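Local structure of viral protein F93 (Sulfolobus turreted icosahedral virus, 2CO5) at residues Y12-V17 against K58-E63. The protein probably binds DNA through its winged-helix domain, and may act as a transcriptional regulator of this archaeal virus. Sequence-based numbering, arbitrary orientation.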
loop_
_atom_site.group_PDB
_atom_site.type_symbol
_atom_site.label_atom_id
_atom_site.label_comp_id
_atom_site.label_asym_id
_atom_site.label_seq_id
_atom_site.Cartn_x
_atom_site.Cartn_y
_atom_site.Cartn_z
ATOM N N TYR B 12 -2.217 4.671 5.576
ATOM C CA TYR B 12 -3.273 3.848 6.161
ATOM C C TYR B 12 -3.046 3.684 7.656
ATOM O O TYR B 12 -3.955 3.862 8.454
ATOM C CB TYR B 12 -3.338 2.471 5.495
ATOM C CG TYR B 12 -4.323 1.544 6.173
ATOM C CD1 TYR B 12 -5.693 1.676 5.953
ATOM C CD2 TYR B 12 -3.888 0.557 7.061
ATOM C CE1 TYR B 12 -6.604 0.842 6.584
ATOM C CE2 TYR B 12 -4.790 -0.275 7.701
ATOM C CZ TYR B 12 -6.153 -0.124 7.458
ATOM O OH TYR B 12 -7.060 -0.945 8.074
ATOM N N ILE B 13 -1.817 3.360 8.026
ATOM C CA ILE B 13 -1.467 3.169 9.420
ATOM C C ILE B 13 -1.712 4.424 10.264
ATOM O O ILE B 13 -2.264 4.331 11.358
ATOM C CB ILE B 13 -0.006 2.708 9.552
ATOM C CG1 ILE B 13 0.108 1.246 9.130
ATOM C CG2 ILE B 13 0.476 2.890 10.967
ATOM C CD1 ILE B 13 1.517 0.792 8.885
ATOM N N ILE B 14 -1.315 5.591 9.757
ATOM C CA ILE B 14 -1.552 6.853 10.459
ATOM C C ILE B 14 -3.049 7.084 10.687
ATOM O O ILE B 14 -3.471 7.374 11.808
ATOM C CB ILE B 14 -0.965 8.064 9.695
ATOM C CG1 ILE B 14 0.572 8.052 9.772
ATOM C CG2 ILE B 14 -1.515 9.363 10.266
ATOM C CD1 ILE B 14 1.252 9.056 8.862
ATOM N N LEU B 15 -3.839 6.957 9.624
ATOM C CA LEU B 15 -5.299 7.139 9.709
ATOM C C LEU B 15 -5.970 6.116 10.628
ATOM O O LEU B 15 -6.931 6.437 11.327
ATOM C CB LEU B 15 -5.932 7.073 8.309
ATOM C CG LEU B 15 -6.117 8.396 7.552
ATOM C CD1 LEU B 15 -5.047 9.396 7.908
ATOM C CD2 LEU B 15 -6.183 8.175 6.040
ATOM N N LYS B 16 -5.468 4.884 10.613
ATOM C CA LYS B 16 -6.038 3.817 11.431
ATOM C C LYS B 16 -5.804 4.085 12.916
ATOM O O LYS B 16 -6.681 3.814 13.741
ATOM C CB LYS B 16 -5.457 2.458 11.018
ATOM C CG LYS B 16 -5.986 1.235 11.798
ATOM C CD LYS B 16 -7.471 1.043 11.639
ATOM C CE LYS B 16 -7.950 -0.228 12.341
ATOM N NZ LYS B 16 -9.435 -0.257 12.464
ATOM N N VAL B 17 -4.625 4.611 13.248
ATOM C CA VAL B 17 -4.278 4.945 14.635
ATOM C C VAL B 17 -5.148 6.094 15.166
ATOM O O VAL B 17 -5.535 6.097 16.336
ATOM C CB VAL B 17 -2.764 5.260 14.786
ATOM C CG1 VAL B 17 -2.469 6.013 16.088
ATOM C CG2 VAL B 17 -1.960 3.974 14.731
ATOM N N LYS B 58 -6.222 18.702 4.624
ATOM C CA LYS B 58 -7.480 18.668 5.384
ATOM C C LYS B 58 -7.998 17.259 5.680
ATOM O O LYS B 58 -9.177 17.086 5.973
ATOM C CB LYS B 58 -8.580 19.479 4.676
ATOM C CG LYS B 58 -8.147 20.827 4.095
ATOM C CD LYS B 58 -7.447 21.703 5.120
ATOM C CE LYS B 58 -7.338 23.141 4.631
ATOM N NZ LYS B 58 -6.395 23.943 5.456
ATOM N N ILE B 59 -7.117 16.265 5.612
ATOM C CA ILE B 59 -7.426 14.896 6.037
ATOM C C ILE B 59 -7.356 14.854 7.559
ATOM O O ILE B 59 -8.248 14.321 8.226
ATOM C CB ILE B 59 -6.410 13.874 5.447
ATOM C CG1 ILE B 59 -6.471 13.863 3.914
ATOM C CG2 ILE B 59 -6.660 12.472 6.001
ATOM C CD1 ILE B 59 -7.824 13.475 3.341
ATOM N N LEU B 60 -6.279 15.425 8.091
ATOM C CA LEU B 60 -6.146 15.685 9.517
ATOM C C LEU B 60 -6.329 17.173 9.786
ATOM O O LEU B 60 -6.203 18.007 8.876
ATOM C CB LEU B 60 -4.765 15.257 10.024
ATOM C CG LEU B 60 -4.438 13.767 10.034
ATOM C CD1 LEU B 60 -3.032 13.550 10.587
ATOM C CD2 LEU B 60 -5.463 13.001 10.854
ATOM N N ARG B 61 -6.631 17.485 11.043
ATOM C CA ARG B 61 -6.618 18.849 11.567
ATOM C C ARG B 61 -5.696 18.887 12.778
ATOM O O ARG B 61 -5.599 17.907 13.518
ATOM C CB ARG B 61 -8.027 19.292 11.976
ATOM C CG ARG B 61 -8.066 20.375 13.074
ATOM C CD ARG B 61 -9.408 21.084 13.193
ATOM N NE ARG B 61 -10.264 20.554 14.257
ATOM C CZ ARG B 61 -11.095 19.520 14.133
ATOM N NH1 ARG B 61 -11.195 18.849 12.986
ATOM N NH2 ARG B 61 -11.848 19.155 15.173
ATOM N N GLU B 62 -5.044 20.029 12.987
ATOM C CA GLU B 62 -4.151 20.214 14.121
ATOM C C GLU B 62 -4.593 21.426 14.932
ATOM O O GLU B 62 -4.755 22.513 14.385
ATOM C CB GLU B 62 -2.726 20.412 13.622
ATOM C CG GLU B 62 -1.645 20.173 14.659
ATOM C CD GLU B 62 -0.251 20.357 14.078
ATOM O OE1 GLU B 62 0.109 21.507 13.739
ATOM O OE2 GLU B 62 0.484 19.351 13.957
ATOM N N GLU B 63 -4.813 21.230 16.228
ATOM C CA GLU B 63 -5.065 22.344 17.141
ATOM C C GLU B 63 -3.935 22.450 18.150
ATOM O O GLU B 63 -3.505 21.450 18.734
ATOM C CB GLU B 63 -6.400 22.189 17.878
ATOM C CG GLU B 63 -7.625 22.544 17.042
ATOM C CD GLU B 63 -8.873 22.781 17.883
ATOM O OE1 GLU B 63 -8.807 23.561 18.860
ATOM O OE2 GLU B 63 -9.928 22.196 17.561
#
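Leu-15 reaches from helix 9-20 to Ile-59, its CD1 methyl resting 4.0 Å from Ile-59 CG2, and the two side chains run at about a right angle to one another. On Ile-59, CG2 lies anti to the backbone N while CG1 sits beside that N (chi1 -62°), which turns the methyl branch to the helix, while CG1 and CD1 lead away from Leu-15. Leu-15 has both torsions away from staggered values (chi1 -92°, chi2 31°), and in this conformation CD1 is the atom that meets Ile-59. Alongside, Ile-14 and Leu-60 both direct their CB atoms toward the other segment, yet meet more loosely: Ile-14 CG2 is 4.5 Å from Leu-60 CD1. With CA atoms 8.6 Å apart at Leu-15 and Leu-60 and just 115 Å² buried, the contact is light and purely apolar. All four residues are buried; Leu-47, Leu-50 and Leu-54 of helix 44-56 pack on Ile-14, and Phe-81 and Leu-84 of helix 75-92 on Leu-15. Lys-58, with positive phi, closes helix 44-56 in a Schellman motif. Helix 9-20 thus packs against the turn leading out of that helix and the first residue of wing strand 60-63, in the hydrophobic core of the winged-helix fold.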